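Long-range contacts in beta-d-glucoside glucohydrolase (Hypocrea jecorina, PDB 3ZZ1), which probably hydrolyses terminal, non-reducing beta-D-glucosyl residues with release of beta-D-glucose, as a step in cellulose degradation: residues K320-R324 against P506-S510; V351-I357 against L412-D416; N583-V589 against R705-L710; L635-Y639 against I671-S677. All coordinates share one frame. Residues are numbered along the deposited sequence.

Interaction 1. Residues K320-R324 against P506-S510; sequences KTNVR and PSQES
The start of helix 320-329 packs on the loop that leads from strand 497-502 into helix 510-518 of the glycoside hydrolase family 3 C-terminal domain. Residues 320-324 form one helical turn, closed by Arg-324 N to Lys-320 O at 2.8 Å. Segment 506-510 is a turn with Ser-507 at positive phi and Glu-509 as N-cap. The two backbones come closest at Arg-324 and Glu-509, whose CA atoms lie 5.3 Å apart. Lys-320 lays its methylene chain beside the acid, CD 3.9 Å from Glu-509 OE2. Val-323 (t) is the apolar plug: its CG1 is 3.7 Å from Pro-506 O and 4.0 Å from both Gln-508 CG and Glu-509 CG. Arg-324 brings CD to 3.3 Å from Glu-509 OE1, while its NE forms a salt bridge with Asp-516. Glu-509 is held by Tyr-391 through OE2 and by Asn-512 through OE1. Arg-324 NH1 and Glu-509 OE1 stay 4.1 Å apart, bridged by water 1, which accepts from NH1 (2.9 Å) and donates to OE1 (2.8 Å).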
loop_
_atom_site.group_PDB
_atom_site.type_symbol
_atom_site.label_atom_id
_atom_site.label_comp_id
_atom_site.label_asym_id
_atom_site.label_seq_id
_atom_site.Cartn_x
_atom_site.Cartn_y
_atom_site.Cartn_z
ATOM N N LYS A 320 -6.265 -7.815 16.689
ATOM C CA LYS A 320 -5.176 -8.724 16.297
ATOM C C LYS A 320 -5.617 -9.828 15.322
ATOM O O LYS A 320 -4.792 -10.372 14.590
ATOM C CB LYS A 320 -4.475 -9.337 17.521
ATOM C CG LYS A 320 -5.314 -10.320 18.343
ATOM C CD LYS A 320 -4.457 -11.172 19.289
ATOM C CE LYS A 320 -3.839 -10.366 20.439
ATOM N NZ LYS A 320 -4.854 -9.659 21.274
ATOM N N THR A 321 -6.912 -10.143 15.315
ATOM C CA THR A 321 -7.464 -11.139 14.393
ATOM C C THR A 321 -7.225 -10.725 12.945
ATOM O O THR A 321 -6.980 -11.571 12.089
ATOM C CB THR A 321 -8.976 -11.353 14.601
ATOM O OG1 THR A 321 -9.664 -10.110 14.424
ATOM C CG2 THR A 321 -9.269 -11.923 15.994
ATOM N N ASN A 322 -7.290 -9.420 12.676
ATOM C CA ASN A 322 -7.021 -8.910 11.342
ATOM C C ASN A 322 -5.548 -9.054 10.986
ATOM O O ASN A 322 -5.220 -9.476 9.878
ATOM C CB ASN A 322 -7.455 -7.448 11.198
ATOM C CG ASN A 322 -7.134 -6.876 9.820
ATOM O OD1 ASN A 322 -6.127 -6.191 9.645
ATOM N ND2 ASN A 322 -7.983 -7.166 8.836
ATOM N N VAL A 323 -4.672 -8.701 11.932
ATOM C CA VAL A 323 -3.227 -8.782 11.716
ATOM C C VAL A 323 -2.820 -10.241 11.496
ATOM O O VAL A 323 -2.103 -10.555 10.545
ATOM C CB VAL A 323 -2.424 -8.148 12.881
ATOM C CG1 VAL A 323 -0.931 -8.156 12.573
ATOM C CG2 VAL A 323 -2.892 -6.725 13.134
ATOM N N ARG A 324 -3.310 -11.120 12.372
ATOM C CA ARG A 324 -3.137 -12.567 12.243
ATOM C C ARG A 324 -3.587 -13.053 10.870
ATOM O O ARG A 324 -2.829 -13.722 10.172
ATOM C CB ARG A 324 -3.914 -13.299 13.351
ATOM C CG ARG A 324 -3.904 -14.839 13.277
ATOM C CD ARG A 324 -2.548 -15.404 13.672
ATOM N NE ARG A 324 -2.534 -16.865 13.758
ATOM C CZ ARG A 324 -2.849 -17.567 14.847
ATOM N NH1 ARG A 324 -3.221 -16.955 15.967
ATOM N NH2 ARG A 324 -2.786 -18.893 14.819
ATOM N N PRO A 506 4.719 -9.189 8.324
ATOM C CA PRO A 506 3.595 -9.684 9.121
ATOM C C PRO A 506 3.243 -8.873 10.369
ATOM O O PRO A 506 2.230 -9.156 11.019
ATOM C CB PRO A 506 4.072 -11.076 9.534
ATOM C CG PRO A 506 5.546 -10.932 9.639
ATOM C CD PRO A 506 5.952 -9.959 8.576
ATOM N N SER A 507 4.071 -7.891 10.706
ATOM C CA SER A 507 3.926 -7.148 11.962
ATOM C C SER A 507 3.932 -8.088 13.186
ATOM O O SER A 507 4.624 -9.115 13.183
ATOM C CB SER A 507 2.680 -6.258 11.932
ATOM O OG SER A 507 2.646 -5.413 13.061
ATOM N N GLN A 508 3.145 -7.743 14.206
ATOM C CA GLN A 508 3.176 -8.403 15.520
ATOM C C GLN A 508 2.806 -9.891 15.534
ATOM O O GLN A 508 3.138 -10.602 16.485
ATOM C CB GLN A 508 2.288 -7.638 16.511
ATOM C CG GLN A 508 0.804 -7.659 16.161
ATOM C CD GLN A 508 0.013 -6.554 16.835
ATOM O OE1 GLN A 508 0.438 -5.396 16.867
ATOM N NE2 GLN A 508 -1.156 -6.901 17.352
ATOM N N GLU A 509 2.119 -10.355 14.492
ATOM C CA GLU A 509 1.644 -11.743 14.440
ATOM C C GLU A 509 2.547 -12.662 13.613
ATOM O O GLU A 509 2.143 -13.763 13.237
ATOM C CB GLU A 509 0.195 -11.803 13.932
ATOM C CG GLU A 509 -0.848 -11.390 14.966
ATOM C CD GLU A 509 -0.970 -12.364 16.137
ATOM O OE1 GLU A 509 -0.876 -13.591 15.928
ATOM O OE2 GLU A 509 -1.169 -11.900 17.275
ATOM N N SER A 510 3.771 -12.208 13.349
ATOM C CA SER A 510 4.739 -12.956 12.540
ATOM C C SER A 510 4.723 -14.476 12.759
ATOM O O SER A 510 4.425 -15.242 11.833
ATOM C CB SER A 510 6.155 -12.418 12.774
ATOM O OG SER A 510 7.097 -13.151 12.010
HETATM O O HOH W 1 -3.340 -14.284 17.094
#

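Interaction 2. Residues V351-I357 against L412-D416; sequences VVGSAAI and LSNTD
Two neighbouring parallel strands in the mixed six-stranded sheet of the glycoside hydrolase family 3 C-terminal domain leave it through loops that stay bonded to each other. Val-351 pairs with Leu-412 and Val-352 with Ser-413, CA atoms 4.9 and 4.8 Å apart. Ser-413 spends both backbone polar groups on the other segment: its N donates to Val-351 O (2.9 Å), and its O accepts from Gly-353 N (3.0 Å). Gly-353, at phi 125° and psi 141°, has a backbone where a CB would jam against the preceding carbonyl. Beyond it the chain turns into a short 3-10 segment, 354-356, with Ala-356 N on Gly-353 O at 3.1 Å. Asp-416 (m) swings its carboxylate onto the start of this turn: OD1 takes Ser-354 N at 2.9 Å, and OD2 takes the hydroxyl proton of Ser-354 OG (p) at 2.6 Å. The next amide, Ala-355 N, gives its proton to water 2 (3.0 Å), which in turn donates to Asp-416 OD1 (2.6 Å). Ile-357 closes the apolar side, with CG2 4.1 Å from Leu-412 CD2 and CD1 3.8 Å from Asn-414 CB. Strands 348-352 and 409-413 are joined by a beta-alpha-beta crossover through helix 395-404, which lies against Val-351 and Leu-412. Helix 418-425 packs opposite, on Val-352 and Ser-413, helix 462-472 on Val-352 and Asp-416; strand 430-437 flanks 348-352, and 409-413 forms the sheet edge.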
loop_
_atom_site.group_PDB
_atom_site.type_symbol
_atom_site.label_atom_id
_atom_site.label_comp_id
_atom_site.label_asym_id
_atom_site.label_seq_id
_atom_site.Cartn_x
_atom_site.Cartn_y
_atom_site.Cartn_z
ATOM N N VAL A 351 16.248 -24.282 13.509
ATOM C CA VAL A 351 15.795 -22.928 13.233
ATOM C C VAL A 351 17.038 -22.048 13.229
ATOM O O VAL A 351 17.777 -22.004 14.210
ATOM C CB VAL A 351 14.745 -22.445 14.272
ATOM C CG1 VAL A 351 14.377 -20.989 14.041
ATOM C CG2 VAL A 351 13.488 -23.316 14.207
ATOM N N VAL A 352 17.271 -21.371 12.111
ATOM C CA VAL A 352 18.542 -20.689 11.873
ATOM C C VAL A 352 18.323 -19.269 11.360
ATOM O O VAL A 352 17.549 -19.049 10.423
ATOM C CB VAL A 352 19.424 -21.486 10.870
ATOM C CG1 VAL A 352 20.696 -20.716 10.515
ATOM C CG2 VAL A 352 19.776 -22.866 11.425
ATOM N N GLY A 353 19.010 -18.312 11.979
ATOM C CA GLY A 353 18.962 -16.916 11.544
ATOM C C GLY A 353 18.566 -15.964 12.657
ATOM O O GLY A 353 17.701 -16.276 13.473
ATOM N N SER A 354 19.200 -14.796 12.693
ATOM C CA SER A 354 18.866 -13.783 13.690
ATOM C C SER A 354 17.417 -13.318 13.553
ATOM O O SER A 354 16.803 -12.917 14.538
ATOM C CB SER A 354 19.803 -12.590 13.577
ATOM O OG SER A 354 19.638 -11.948 12.327
ATOM N N ALA A 355 16.884 -13.384 12.331
ATOM C CA ALA A 355 15.499 -12.982 12.036
ATOM C C ALA A 355 14.441 -13.959 12.569
ATOM O O ALA A 355 13.240 -13.709 12.450
ATOM C CB ALA A 355 15.319 -12.774 10.539
ATOM N N ALA A 356 14.891 -15.068 13.149
ATOM C CA ALA A 356 13.991 -16.025 13.790
ATOM C C ALA A 356 13.526 -15.568 15.177
ATOM O O ALA A 356 12.426 -15.920 15.608
ATOM C CB ALA A 356 14.654 -17.395 13.873
ATOM N N ILE A 357 14.350 -14.774 15.863
ATOM C CA ILE A 357 14.073 -14.387 17.258
ATOM C C ILE A 357 13.747 -12.903 17.486
ATOM O O ILE A 357 13.919 -12.070 16.599
ATOM C CB ILE A 357 15.233 -14.793 18.207
ATOM C CG1 ILE A 357 16.527 -14.053 17.828
ATOM C CG2 ILE A 357 15.412 -16.312 18.213
ATOM C CD1 ILE A 357 17.530 -13.939 18.969
ATOM N N LEU A 412 18.188 -24.331 17.888
ATOM C CA LEU A 412 18.246 -22.932 17.481
ATOM C C LEU A 412 19.675 -22.413 17.312
ATOM O O LEU A 412 20.516 -22.555 18.208
ATOM C CB LEU A 412 17.489 -22.057 18.490
ATOM C CG LEU A 412 17.571 -20.537 18.300
ATOM C CD1 LEU A 412 16.852 -20.100 17.027
ATOM C CD2 LEU A 412 17.026 -19.796 19.521
ATOM N N SER A 413 19.931 -21.820 16.151
ATOM C CA SER A 413 21.111 -21.000 15.931
ATOM C C SER A 413 20.613 -19.583 15.667
ATOM O O SER A 413 20.229 -19.246 14.539
ATOM C CB SER A 413 21.920 -21.519 14.745
ATOM O OG SER A 413 23.098 -20.757 14.574
ATOM N N ASN A 414 20.617 -18.760 16.710
ATOM C CA ASN A 414 19.912 -17.481 16.673
ATOM C C ASN A 414 20.698 -16.271 16.168
ATOM O O ASN A 414 20.293 -15.134 16.390
ATOM C CB ASN A 414 19.255 -17.182 18.036
ATOM C CG ASN A 414 20.265 -16.930 19.158
ATOM O OD1 ASN A 414 19.889 -16.896 20.328
ATOM N ND2 ASN A 414 21.536 -16.752 18.813
ATOM N N THR A 415 21.823 -16.522 15.500
ATOM C CA THR A 415 22.577 -15.463 14.825
ATOM C C THR A 415 22.624 -15.769 13.331
ATOM O O THR A 415 21.989 -16.720 12.864
ATOM C CB THR A 415 24.030 -15.314 15.360
ATOM O OG1 THR A 415 24.817 -16.443 14.956
ATOM C CG2 THR A 415 24.062 -15.168 16.880
ATOM N N ASP A 416 23.383 -14.970 12.585
ATOM C CA ASP A 416 23.572 -15.214 11.159
ATOM C C ASP A 416 24.953 -15.815 10.864
ATOM O O ASP A 416 25.445 -15.756 9.735
ATOM C CB ASP A 416 23.324 -13.924 10.370
ATOM C CG ASP A 416 21.914 -13.387 10.569
ATOM O OD1 ASP A 416 20.945 -14.176 10.480
ATOM O OD2 ASP A 416 21.772 -12.175 10.823
HETATM O O HOH W 2 18.513 -13.560 9.771
#

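Interaction 3. Residues N583-V589 against R705-L710; sequences NYSRLSV and RLTSTL
At one border of the fibronectin type III-like beta sandwich, edge strand 582-591 of the three-stranded sheet faces edge strand 704-712 of the four-stranded one. The segments run nearly parallel, 20° between directions, with axes 6.8 Å apart at closest approach; direct contact is by side-chain packing. Backbone irregularities set the shape. A classic beta bulge at Arg-705 and Leu-706, both opposite Val-697, turns two successive side chains toward the other strand. Arg-586, at phi 62° and psi 59°, breaks the alternation on its side, so that Tyr-584, Leu-587 and Val-589 all point inward. Leu-706 (m, t) pushes CD1 into the hollow between Tyr-584 and Leu-587, 3.8 Å from Tyr-584 CB and 3.6 Å from Ser-585 N. Leu-587 fills the next dip, its CD2 3.8 Å from Leu-706 CB and 3.6 Å from Ser-708 CB. Val-589 straddles what follows, CG2 3.8 Å from Ser-708 OG and CG1 3.8 Å from Leu-710 CD1. At the other end Arg-705, salt-bridged to Asp-703, lies over the Tyr-584 ring in a CH-pi contact, CG 3.9 Å from the centroid. Water 4 spans the rim, donating to Leu-587 O at 2.8 Å and lying 2.6 Å from Ser-708 OG.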
loop_
_atom_site.group_PDB
_atom_site.type_symbol
_atom_site.label_atom_id
_atom_site.label_comp_id
_atom_site.label_asym_id
_atom_site.label_seq_id
_atom_site.Cartn_x
_atom_site.Cartn_y
_atom_site.Cartn_z
ATOM N N ASN A 583 -8.743 -25.850 -10.776
ATOM C CA ASN A 583 -8.977 -25.598 -12.197
ATOM C C ASN A 583 -10.137 -24.700 -12.574
ATOM O O ASN A 583 -11.172 -24.656 -11.895
ATOM C CB ASN A 583 -8.848 -26.826 -13.122
ATOM C CG ASN A 583 -9.069 -28.130 -12.423
ATOM O OD1 ASN A 583 -10.206 -28.579 -12.278
ATOM N ND2 ASN A 583 -7.978 -28.782 -12.031
ATOM N N TYR A 584 -9.913 -23.960 -13.654
ATOM C CA TYR A 584 -10.814 -22.925 -14.119
ATOM C C TYR A 584 -11.616 -23.464 -15.292
ATOM O O TYR A 584 -11.072 -24.145 -16.169
ATOM C CB TYR A 584 -10.009 -21.702 -14.580
ATOM C CG TYR A 584 -9.213 -20.974 -13.502
ATOM C CD1 TYR A 584 -8.389 -21.667 -12.601
ATOM C CD2 TYR A 584 -9.257 -19.583 -13.408
ATOM C CE1 TYR A 584 -7.657 -20.989 -11.622
ATOM C CE2 TYR A 584 -8.528 -18.902 -12.441
ATOM C CZ TYR A 584 -7.733 -19.608 -11.554
ATOM O OH TYR A 584 -7.017 -18.921 -10.604
ATOM N N SER A 585 -12.906 -23.155 -15.313
ATOM C CA SER A 585 -13.761 -23.539 -16.431
ATOM C C SER A 585 -14.875 -22.527 -16.630
ATOM O O SER A 585 -15.117 -21.675 -15.766
ATOM C CB SER A 585 -14.359 -24.929 -16.201
ATOM O OG SER A 585 -15.136 -24.947 -15.019
ATOM N N ARG A 586 -15.539 -22.624 -17.779
ATOM C CA ARG A 586 -16.791 -21.912 -18.039
ATOM C C ARG A 586 -16.611 -20.393 -17.991
ATOM O O ARG A 586 -17.245 -19.705 -17.192
ATOM C CB ARG A 586 -17.887 -22.372 -17.057
ATOM C CG ARG A 586 -18.072 -23.899 -16.962
ATOM C CD ARG A 586 -18.805 -24.452 -18.181
ATOM N NE ARG A 586 -19.069 -25.886 -18.082
ATOM C CZ ARG A 586 -18.344 -26.833 -18.674
ATOM N NH1 ARG A 586 -17.289 -26.513 -19.416
ATOM N NH2 ARG A 586 -18.674 -28.107 -18.524
ATOM N N LEU A 587 -15.736 -19.881 -18.851
ATOM C CA LEU A 587 -15.527 -18.442 -18.954
ATOM C C LEU A 587 -16.657 -17.789 -19.746
ATOM O O LEU A 587 -16.906 -18.148 -20.894
ATOM C CB LEU A 587 -14.167 -18.135 -19.590
ATOM C CG LEU A 587 -13.753 -16.682 -19.868
ATOM C CD1 LEU A 587 -13.893 -15.802 -18.642
ATOM C CD2 LEU A 587 -12.321 -16.647 -20.354
ATOM N N SER A 588 -17.339 -16.836 -19.114
ATOM C CA SER A 588 -18.380 -16.059 -19.780
ATOM C C SER A 588 -18.127 -14.559 -19.642
ATOM O O SER A 588 -17.600 -14.101 -18.626
ATOM C CB SER A 588 -19.754 -16.409 -19.219
ATOM O OG SER A 588 -19.974 -15.737 -17.996
ATOM N N VAL A 589 -18.514 -13.804 -20.667
ATOM C CA VAL A 589 -18.326 -12.354 -20.707
ATOM C C VAL A 589 -19.659 -11.710 -21.063
ATOM O O VAL A 589 -20.197 -11.956 -22.140
ATOM C CB VAL A 589 -17.242 -11.938 -21.757
ATOM C CG1 VAL A 589 -17.171 -10.417 -21.913
ATOM C CG2 VAL A 589 -15.872 -12.506 -21.391
ATOM N N ARG A 705 -5.320 -19.527 -17.604
ATOM C CA ARG A 705 -6.038 -20.791 -17.744
ATOM C C ARG A 705 -7.067 -20.737 -18.862
ATOM O O ARG A 705 -7.245 -21.711 -19.594
ATOM C CB ARG A 705 -6.728 -21.164 -16.427
ATOM C CG ARG A 705 -5.789 -21.291 -15.237
ATOM C CD ARG A 705 -4.814 -22.448 -15.414
ATOM N NE ARG A 705 -3.811 -22.468 -14.352
ATOM C CZ ARG A 705 -3.989 -23.027 -13.160
ATOM N NH1 ARG A 705 -5.137 -23.623 -12.867
ATOM N NH2 ARG A 705 -3.019 -22.986 -12.259
ATOM N N LEU A 706 -7.747 -19.601 -18.986
ATOM C CA LEU A 706 -8.813 -19.442 -19.974
ATOM C C LEU A 706 -8.764 -18.066 -20.617
ATOM O O LEU A 706 -8.374 -17.090 -19.974
ATOM C CB LEU A 706 -10.181 -19.644 -19.318
ATOM C CG LEU A 706 -10.550 -20.988 -18.685
ATOM C CD1 LEU A 706 -11.790 -20.789 -17.829
ATOM C CD2 LEU A 706 -10.776 -22.088 -19.725
ATOM N N THR A 707 -9.154 -17.999 -21.887
ATOM C CA THR A 707 -9.215 -16.739 -22.623
ATOM C C THR A 707 -10.553 -16.595 -23.324
ATOM O O THR A 707 -11.148 -17.579 -23.763
ATOM C CB THR A 707 -8.099 -16.604 -23.698
ATOM O OG1 THR A 707 -8.241 -17.640 -24.680
ATOM C CG2 THR A 707 -6.710 -16.671 -23.076
ATOM N N SER A 708 -11.008 -15.353 -23.427
ATOM C CA SER A 708 -12.191 -15.000 -24.197
ATOM C C SER A 708 -11.958 -13.622 -24.817
ATOM O O SER A 708 -10.818 -13.152 -24.896
ATOM C CB SER A 708 -13.431 -14.998 -23.300
ATOM O OG SER A 708 -14.632 -14.963 -24.061
ATOM N N THR A 709 -13.038 -12.987 -25.264
ATOM C CA THR A 709 -12.973 -11.658 -25.858
ATOM C C THR A 709 -14.127 -10.793 -25.365
ATOM O O THR A 709 -15.209 -11.292 -25.036
ATOM C CB THR A 709 -13.033 -11.710 -27.406
ATOM O OG1 THR A 709 -14.168 -12.479 -27.816
ATOM C CG2 THR A 709 -11.757 -12.324 -27.995
ATOM N N LEU A 710 -13.877 -9.491 -25.302
ATOM C CA LEU A 710 -14.919 -8.518 -25.038
ATOM C C LEU A 710 -14.941 -7.572 -26.234
ATOM O O LEU A 710 -13.922 -6.979 -26.589
ATOM C CB LEU A 710 -14.652 -7.772 -23.723
ATOM C CG LEU A 710 -15.816 -6.974 -23.120
ATOM C CD1 LEU A 710 -15.710 -6.952 -21.602
ATOM C CD2 LEU A 710 -15.884 -5.560 -23.677
HETATM O O HOH W 3 -7.427 -24.530 -14.818
HETATM O O HOH W 4 -15.947 -17.058 -23.313
#

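Interaction 4. Residues L635-Y639 against I671-S677; sequences LYITY and IRRRDLS
Ile-637 CD1, Ile-671 CD1 and Leu-676 CD2 meet in the interior of the fibronectin type III-like beta sandwich, between strand 629-638 of one sheet and strand 664-672 of the other. Ile-637 (m, t) reaches across with CD1 to Ile-671 CD1 at 3.9 Å and Leu-676 CD2 at 3.8 Å. Leu-635, two residues back on the same inward face, adds its CD2 at 3.9 Å from Ile-671 CD1. The backbones remain well separated, with the CA atoms of Leu-635 and Ile-671 9.9 Å apart, the spacing of facing sheets filled by side chains; Phe-693 of strand 691-698 closes in on Ile-637 and Leu-676. After Arg-672 the second segment leaves its strand through a 3-10 turn, with Asp-675 N on Arg-672 O (3.0 Å) and Leu-676 N on Arg-673 O (3.1 Å). Tyr-639 (m), just past the end of its strand, sets out sideways; its ring stacks edge-to-face with Phe-693 and brings the OH up against the turn. Tyr-639 OH donates to Ser-677 O at 2.7 Å and also pairs with Arg-652, which binds Asp-675 O as well. Asp-675 fastens the turn from within: its OD2 accepts from Arg-672 N at 2.9 Å, and its OD1 forms a salt bridge with Arg-672 NH2 at 2.9 Å. Farther out, Arg-672 and Arg-674 tie the turn to the N-terminal domain through salt bridges with Asp-191 of helix 178-194, Arg-674 by its NH1 to OD1.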
loop_
_atom_site.group_PDB
_atom_site.type_symbol
_atom_site.label_atom_id
_atom_site.label_comp_id
_atom_site.label_asym_id
_atom_site.label_seq_id
_atom_site.Cartn_x
_atom_site.Cartn_y
_atom_site.Cartn_z
ATOM N N LEU A 635 -8.136 -11.500 -13.388
ATOM C CA LEU A 635 -8.534 -11.107 -14.736
ATOM C C LEU A 635 -7.511 -10.138 -15.312
ATOM O O LEU A 635 -7.171 -9.133 -14.682
ATOM C CB LEU A 635 -9.931 -10.472 -14.731
ATOM C CG LEU A 635 -10.408 -9.697 -15.970
ATOM C CD1 LEU A 635 -10.590 -10.609 -17.164
ATOM C CD2 LEU A 635 -11.695 -8.947 -15.690
ATOM N N TYR A 636 -7.019 -10.454 -16.507
ATOM C CA TYR A 636 -6.124 -9.561 -17.243
ATOM C C TYR A 636 -6.741 -9.192 -18.582
ATOM O O TYR A 636 -7.242 -10.059 -19.311
ATOM C CB TYR A 636 -4.730 -10.183 -17.419
ATOM C CG TYR A 636 -3.980 -10.345 -16.107
ATOM C CD1 TYR A 636 -3.160 -9.326 -15.617
ATOM C CD2 TYR A 636 -4.102 -11.511 -15.349
ATOM C CE1 TYR A 636 -2.477 -9.466 -14.408
ATOM C CE2 TYR A 636 -3.423 -11.663 -14.146
ATOM C CZ TYR A 636 -2.616 -10.639 -13.677
ATOM O OH TYR A 636 -1.944 -10.789 -12.481
ATOM N N ILE A 637 -6.730 -7.898 -18.887
ATOM C CA ILE A 637 -7.309 -7.412 -20.132
ATOM C C ILE A 637 -6.223 -6.906 -21.087
ATOM O O ILE A 637 -5.275 -6.229 -20.678
ATOM C CB ILE A 637 -8.428 -6.355 -19.880
ATOM C CG1 ILE A 637 -9.550 -6.957 -19.023
ATOM C CG2 ILE A 637 -9.005 -5.833 -21.199
ATOM C CD1 ILE A 637 -10.760 -6.045 -18.812
ATOM N N THR A 638 -6.353 -7.304 -22.350
ATOM C CA THR A 638 -5.529 -6.807 -23.449
ATOM C C THR A 638 -6.417 -5.896 -24.293
ATOM O O THR A 638 -7.470 -6.318 -24.764
ATOM C CB THR A 638 -4.989 -7.985 -24.302
ATOM O OG1 THR A 638 -4.138 -8.806 -23.490
ATOM C CG2 THR A 638 -4.205 -7.492 -25.527
ATOM N N TYR A 639 -6.005 -4.642 -24.457
ATOM C CA TYR A 639 -6.783 -3.665 -25.224
ATOM C C TYR A 639 -6.652 -3.956 -26.722
ATOM O O TYR A 639 -5.687 -4.593 -27.135
ATOM C CB TYR A 639 -6.310 -2.239 -24.902
ATOM C CG TYR A 639 -6.842 -1.660 -23.596
ATOM C CD1 TYR A 639 -6.983 -2.452 -22.450
ATOM C CD2 TYR A 639 -7.190 -0.317 -23.504
ATOM C CE1 TYR A 639 -7.468 -1.921 -21.259
ATOM C CE2 TYR A 639 -7.673 0.226 -22.313
ATOM C CZ TYR A 639 -7.808 -0.583 -21.196
ATOM O OH TYR A 639 -8.286 -0.054 -20.019
ATOM N N ILE A 671 -16.558 -5.199 -14.312
ATOM C CA ILE A 671 -15.729 -4.300 -15.102
ATOM C C ILE A 671 -16.356 -2.914 -15.219
ATOM O O ILE A 671 -17.431 -2.754 -15.802
ATOM C CB ILE A 671 -15.432 -4.892 -16.498
ATOM C CG1 ILE A 671 -14.659 -6.211 -16.351
ATOM C CG2 ILE A 671 -14.664 -3.891 -17.360
ATOM C CD1 ILE A 671 -14.381 -6.914 -17.657
ATOM N N ARG A 672 -15.676 -1.923 -14.644
ATOM C CA ARG A 672 -16.102 -0.531 -14.713
ATOM C C ARG A 672 -15.699 0.035 -16.065
ATOM O O ARG A 672 -14.805 -0.508 -16.730
ATOM C CB ARG A 672 -15.455 0.291 -13.591
ATOM C CG ARG A 672 -15.678 -0.270 -12.180
ATOM C CD ARG A 672 -14.720 0.342 -11.162
ATOM N NE ARG A 672 -13.319 0.126 -11.519
ATOM C CZ ARG A 672 -12.275 0.378 -10.728
ATOM N NH1 ARG A 672 -12.448 0.858 -9.508
ATOM N NH2 ARG A 672 -11.043 0.145 -11.167
ATOM N N ARG A 673 -16.340 1.129 -16.471
ATOM C CA ARG A 673 -15.994 1.760 -17.736
ATOM C C ARG A 673 -14.498 2.091 -17.836
ATOM O O ARG A 673 -13.881 1.873 -18.887
ATOM C CB ARG A 673 -16.827 3.013 -18.001
ATOM C CG ARG A 673 -16.521 3.597 -19.370
ATOM C CD ARG A 673 -17.280 4.865 -19.685
ATOM N NE ARG A 673 -16.956 5.298 -21.046
ATOM C CZ ARG A 673 -17.503 4.784 -22.143
ATOM N NH1 ARG A 673 -18.417 3.825 -22.051
ATOM N NH2 ARG A 673 -17.138 5.230 -23.332
ATOM N N ARG A 674 -13.928 2.605 -16.747
ATOM C CA ARG A 674 -12.505 2.975 -16.719
ATOM C C ARG A 674 -11.565 1.774 -16.906
ATOM O O ARG A 674 -10.435 1.932 -17.376
ATOM C CB ARG A 674 -12.163 3.761 -15.443
ATOM C CG ARG A 674 -12.159 2.939 -14.156
ATOM C CD ARG A 674 -12.219 3.832 -12.923
ATOM N NE ARG A 674 -10.990 4.596 -12.715
ATOM C CZ ARG A 674 -10.042 4.296 -11.825
ATOM N NH1 ARG A 674 -10.154 3.229 -11.032
ATOM N NH2 ARG A 674 -8.972 5.074 -11.726
ATOM N N ASP A 675 -12.041 0.578 -16.557
ATOM C CA ASP A 675 -11.258 -0.652 -16.723
ATOM C C ASP A 675 -11.061 -1.036 -18.190
ATOM O O ASP A 675 -10.227 -1.884 -18.502
ATOM C CB ASP A 675 -11.887 -1.814 -15.941
ATOM C CG ASP A 675 -11.935 -1.555 -14.438
ATOM O OD1 ASP A 675 -10.989 -0.936 -13.892
ATOM O OD2 ASP A 675 -12.924 -1.976 -13.801
ATOM N N LEU A 676 -11.827 -0.405 -19.080
ATOM C CA LEU A 676 -11.677 -0.586 -20.528
ATOM C C LEU A 676 -11.191 0.695 -21.222
ATOM O O LEU A 676 -11.207 0.790 -22.455
ATOM C CB LEU A 676 -13.002 -1.051 -21.155
ATOM C CG LEU A 676 -13.642 -2.350 -20.643
ATOM C CD1 LEU A 676 -15.005 -2.567 -21.284
ATOM C CD2 LEU A 676 -12.742 -3.550 -20.901
ATOM N N SER A 677 -10.758 1.670 -20.426
ATOM C CA SER A 677 -10.368 2.988 -20.936
ATOM C C SER A 677 -8.864 3.258 -20.884
ATOM O O SER A 677 -8.140 2.667 -20.084
ATOM C CB SER A 677 -11.103 4.094 -20.166
ATOM O OG SER A 677 -12.508 3.930 -20.242
#

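Along the chain, interaction 2 falls between the two segments of interaction 1, and interaction 4 between those of interaction 3; the second pair follows the first. Interactions 1 and 2 belong to the alpha/beta part: the sheet holding strands 348-352 and 409-413 also contains 497-502, which leads into 506-510. Their centres are 21 Å apart, nearest atoms about 6 Å. Interactions 3 and 4 both join the two sheets of the C-terminal sandwich, one at its border and one inside; their centres are 15 Å apart, and Leu-710 CD2 touches Leu-676 CD1 at 3.9 Å. Interactions 2 and 4 lie 46 Å apart between centres, on opposite sides of the molecule, in two different domains.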